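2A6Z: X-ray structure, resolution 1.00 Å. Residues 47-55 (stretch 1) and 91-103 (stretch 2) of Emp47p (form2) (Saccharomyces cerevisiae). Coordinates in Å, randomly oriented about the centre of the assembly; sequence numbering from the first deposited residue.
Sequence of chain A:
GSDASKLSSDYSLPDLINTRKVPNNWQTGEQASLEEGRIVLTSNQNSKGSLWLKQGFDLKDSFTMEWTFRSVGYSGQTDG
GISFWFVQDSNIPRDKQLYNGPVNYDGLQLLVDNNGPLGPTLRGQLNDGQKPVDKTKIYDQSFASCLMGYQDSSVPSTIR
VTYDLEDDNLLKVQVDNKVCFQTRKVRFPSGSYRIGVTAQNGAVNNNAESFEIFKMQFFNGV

Stretch 1, residues 47-55: SKGSLWLKQ
Stretch 2 91-103: NIPRDKQLYNGPV

A strand can bind an irregular loop with almost no direct polar contact, and Emp47p offers a clear case: one hydrogen bond joins the two stretches, and the remaining polar links run through water. The strand, Lys48 to Leu53, is extended (phi -67° to -152°, psi 109° to 157°), so Lys48, Ser50 and Trp52 point their CA-to-CB bonds toward the loop while Leu51 points away. The loop runs antiparallel to it: Lys48 CA lies 6.3 Å from Asn100 CA, and Trp52 CA 6.8 Å from Ile92 CA. The contact buries 475 Å² summed over both sides, with Trp52, Asn100 and Ile92 giving the most.

The apolar centre is Trp52 (chi1 -67°, m; chi2 87°). Its indole presents one face to two successive residues. Ile92 (m, t) sets CG2 3.8 Å from the centroid of the Trp52 five-membered ring, and Pro93, its ring C-gamma exo, sets CD 3.6 Å from that of the Trp52 six-membered ring, 9° off the normal. The flat, wide indole can thus receive both C-H groups side by side. Pro102 CD meets the edge, 4.1 Å from Trp52 CZ2.

At the other end, a type I' turn from Leu98 to Gly101 places Tyr99 (50/44) and Asn100 (62/25) in left-handed conformations, which asparagine tolerates well. Gly101 N to Leu98 O (2.8 Å) and Leu98 N to Gly101 O (2.9 Å) close it. Asn100 (chi1 -167°, t; chi2 48°) extends its buried amide to the strand, where Asn100 ND2 donates to Gly49 O at 3.1 Å; Asn100 CG packs 3.7 Å from Lys48 CB.

Water completes the join. One molecule accepts from Trp52 NE1 (2.9 Å) and Lys96 NZ (2.9 Å; Lys96 is m, m, t, t) and donates to Asn100 O (2.8 Å). Another accepts from Lys48 NZ (2.8 Å) and donates to Lys96 O (2.7 Å), a bridge within reach of the long, nearly extended Lys48 side chain (m, t, t, t).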

# COMPACT_ATOMS: atom_id res chain seq x y z
N SER A 47 8.98 12.51 8.52
CA SER A 47 9.77 11.79 7.51
C SER A 47 8.86 11.15 6.50
O SER A 47 7.64 11.02 6.72
CB SER A 47 10.68 10.72 8.14
OG SER A 47 9.93 9.82 8.97
N LYS A 48 9.45 10.74 5.38
CA LYS A 48 8.78 10.16 4.24
C LYS A 48 9.64 9.03 3.69
O LYS A 48 10.85 9.11 3.68
CB LYS A 48 8.47 11.15 3.11
CG LYS A 48 7.48 12.23 3.53
CD LYS A 48 7.21 13.27 2.47
CE LYS A 48 5.97 14.09 2.81
NZ LYS A 48 5.85 15.33 1.99
N GLY A 49 8.96 7.99 3.18
CA GLY A 49 9.69 6.85 2.62
C GLY A 49 8.83 6.20 1.56
O GLY A 49 7.59 6.21 1.62
N SER A 50 9.50 5.57 0.57
CA SER A 50 8.83 4.81 -0.47
C SER A 50 9.55 3.50 -0.73
O SER A 50 10.76 3.37 -0.51
CB SER A 50 8.67 5.61 -1.76
OG SER A 50 9.95 5.92 -2.28
N LEU A 51 8.80 2.56 -1.28
CA LEU A 51 9.33 1.22 -1.58
C LEU A 51 8.54 0.71 -2.78
O LEU A 51 7.33 0.44 -2.62
CB LEU A 51 9.20 0.34 -0.38
CG LEU A 51 9.58 -1.14 -0.59
CD1 LEU A 51 11.06 -1.28 -0.92
CD2 LEU A 51 9.20 -1.95 0.63
N TRP A 52 9.14 0.62 -3.96
CA TRP A 52 8.46 0.24 -5.17
C TRP A 52 9.21 -0.86 -5.89
O TRP A 52 10.45 -0.91 -5.88
CB TRP A 52 8.38 1.39 -6.13
CG TRP A 52 7.52 2.58 -5.75
CD1 TRP A 52 7.91 3.66 -5.00
CD2 TRP A 52 6.14 2.81 -6.11
NE1 TRP A 52 6.84 4.55 -4.87
CE2 TRP A 52 5.76 4.05 -5.55
CE3 TRP A 52 5.20 2.07 -6.89
CZ2 TRP A 52 4.48 4.57 -5.71
CZ3 TRP A 52 3.93 2.61 -7.05
CH2 TRP A 52 3.59 3.85 -6.46
N LEU A 53 8.48 -1.70 -6.62
CA LEU A 53 9.11 -2.66 -7.53
C LEU A 53 9.78 -1.89 -8.67
O LEU A 53 9.23 -0.94 -9.22
CB LEU A 53 8.07 -3.66 -8.05
CG LEU A 53 7.82 -4.77 -6.99
CD1 LEU A 53 6.41 -5.33 -7.08
CD2 LEU A 53 8.85 -5.88 -7.14
N LYS A 54 11.00 -2.38 -9.04
CA LYS A 54 11.69 -1.75 -10.16
C LYS A 54 11.08 -2.00 -11.53
O LYS A 54 11.26 -1.17 -12.44
CB LYS A 54 13.14 -2.27 -10.18
CG LYS A 54 13.98 -1.71 -9.06
CD LYS A 54 15.40 -2.24 -9.20
CE LYS A 54 16.32 -1.89 -8.05
NZ LYS A 54 17.65 -2.58 -8.31
N GLN A 55 10.39 -3.12 -11.71
CA GLN A 55 9.78 -3.48 -13.00
C GLN A 55 8.28 -3.39 -12.89
O GLN A 55 7.66 -3.75 -11.85
CB GLN A 55 10.24 -4.86 -13.40
CG GLN A 55 11.74 -5.08 -13.51
CD GLN A 55 12.66 -4.07 -14.12
OE1 GLN A 55 13.77 -3.67 -13.65
NE2 GLN A 55 12.28 -3.55 -15.28
N ASN A 91 7.21 4.05 -15.40
CA ASN A 91 8.33 4.02 -14.49
C ASN A 91 7.78 4.05 -13.08
O ASN A 91 6.56 4.28 -12.89
CB ASN A 91 9.25 5.26 -14.69
CG ASN A 91 8.44 6.44 -15.15
OD1 ASN A 91 8.42 6.73 -16.36
ND2 ASN A 91 7.77 7.11 -14.21
N ILE A 92 8.61 3.91 -12.07
CA ILE A 92 8.15 4.22 -10.72
C ILE A 92 7.58 5.63 -10.72
O ILE A 92 8.22 6.53 -11.28
CB ILE A 92 9.31 4.08 -9.72
CG1 ILE A 92 9.81 2.63 -9.59
CG2 ILE A 92 8.96 4.66 -8.35
CD1 ILE A 92 11.05 2.43 -8.76
N PRO A 93 6.39 5.84 -10.18
CA PRO A 93 5.79 7.17 -10.33
C PRO A 93 6.67 8.26 -9.77
O PRO A 93 7.24 8.13 -8.68
CB PRO A 93 4.47 7.01 -9.54
CG PRO A 93 4.15 5.55 -9.73
CD PRO A 93 5.49 4.85 -9.53
N ARG A 94 6.74 9.38 -10.52
CA ARG A 94 7.58 10.46 -10.06
C ARG A 94 6.97 11.32 -8.95
O ARG A 94 7.67 11.89 -8.10
CB ARG A 94 7.87 11.35 -11.31
CG ARG A 94 8.74 10.63 -12.39
CD ARG A 94 8.92 11.58 -13.60
NE ARG A 94 9.49 10.84 -14.72
CZ ARG A 94 8.92 10.12 -15.67
NH1 ARG A 94 9.70 9.53 -16.58
NH2 ARG A 94 7.61 9.95 -15.80
N ASP A 95 5.67 11.50 -8.99
CA ASP A 95 4.99 12.47 -8.11
C ASP A 95 4.94 11.93 -6.67
O ASP A 95 4.68 10.75 -6.47
CB ASP A 95 3.62 12.81 -8.64
CG ASP A 95 2.95 13.91 -7.82
OD1 ASP A 95 3.15 15.08 -8.19
OD2 ASP A 95 2.31 13.62 -6.81
N LYS A 96 5.17 12.82 -5.72
CA LYS A 96 5.28 12.51 -4.31
C LYS A 96 4.26 13.26 -3.47
O LYS A 96 4.45 13.32 -2.25
CB LYS A 96 6.68 12.77 -3.81
CG LYS A 96 7.81 12.12 -4.61
CD LYS A 96 7.89 10.62 -4.31
CE LYS A 96 8.87 9.96 -5.27
NZ LYS A 96 9.37 8.64 -4.77
N GLN A 97 3.24 13.86 -4.03
CA GLN A 97 2.41 14.77 -3.29
C GLN A 97 1.28 14.16 -2.50
O GLN A 97 0.60 14.90 -1.75
CB GLN A 97 1.79 15.79 -4.26
CG GLN A 97 2.81 16.67 -4.97
CD GLN A 97 2.14 17.69 -5.86
OE1 GLN A 97 1.64 18.72 -5.35
NE2 GLN A 97 2.03 17.39 -7.16
N LEU A 98 1.05 12.85 -2.58
CA LEU A 98 -0.07 12.21 -1.87
C LEU A 98 0.49 11.07 -1.03
O LEU A 98 0.82 10.01 -1.55
CB LEU A 98 -1.08 11.71 -2.92
CG LEU A 98 -2.31 10.95 -2.34
CD1 LEU A 98 -3.05 11.84 -1.33
CD2 LEU A 98 -3.18 10.52 -3.49
N TYR A 99 0.68 11.34 0.28
CA TYR A 99 1.32 10.35 1.16
C TYR A 99 2.62 9.85 0.55
O TYR A 99 3.00 8.66 0.65
CB TYR A 99 0.38 9.12 1.52
CG TYR A 99 -0.84 9.65 2.25
CD1 TYR A 99 -0.82 9.84 3.62
CD2 TYR A 99 -1.98 10.05 1.56
CE1 TYR A 99 -1.90 10.35 4.30
CE2 TYR A 99 -3.07 10.58 2.23
CZ TYR A 99 -3.01 10.73 3.61
OH TYR A 99 -4.13 11.27 4.23
N ASN A 100 3.41 10.78 0.00
CA ASN A 100 4.71 10.47 -0.62
C ASN A 100 4.62 9.53 -1.81
O ASN A 100 5.60 8.91 -2.16
CB ASN A 100 5.70 9.97 0.45
CG ASN A 100 7.14 9.95 -0.10
OD1 ASN A 100 7.58 10.96 -0.70
ND2 ASN A 100 7.84 8.87 0.11
N GLY A 101 3.46 9.53 -2.45
CA GLY A 101 3.19 8.87 -3.70
C GLY A 101 2.41 9.80 -4.63
O GLY A 101 2.28 10.99 -4.36
N PRO A 102 1.96 9.27 -5.77
CA PRO A 102 1.47 10.15 -6.84
C PRO A 102 0.06 10.65 -6.62
O PRO A 102 -0.87 9.88 -6.50
CB PRO A 102 1.58 9.26 -8.08
CG PRO A 102 1.40 7.86 -7.50
CD PRO A 102 2.14 7.89 -6.21
N VAL A 103 -0.13 11.99 -6.68
CA VAL A 103 -1.46 12.59 -6.51
C VAL A 103 -2.32 12.54 -7.73
O VAL A 103 -3.55 12.63 -7.65
CB VAL A 103 -1.28 14.05 -5.99
CG1 VAL A 103 -0.79 15.00 -7.08
CG2 VAL A 103 -2.58 14.61 -5.39
O HOH W 1 6.29 14.68 -0.73
O HOH W 2 3.26 13.67 0.44
O HOH W 3 6.89 7.36 -4.12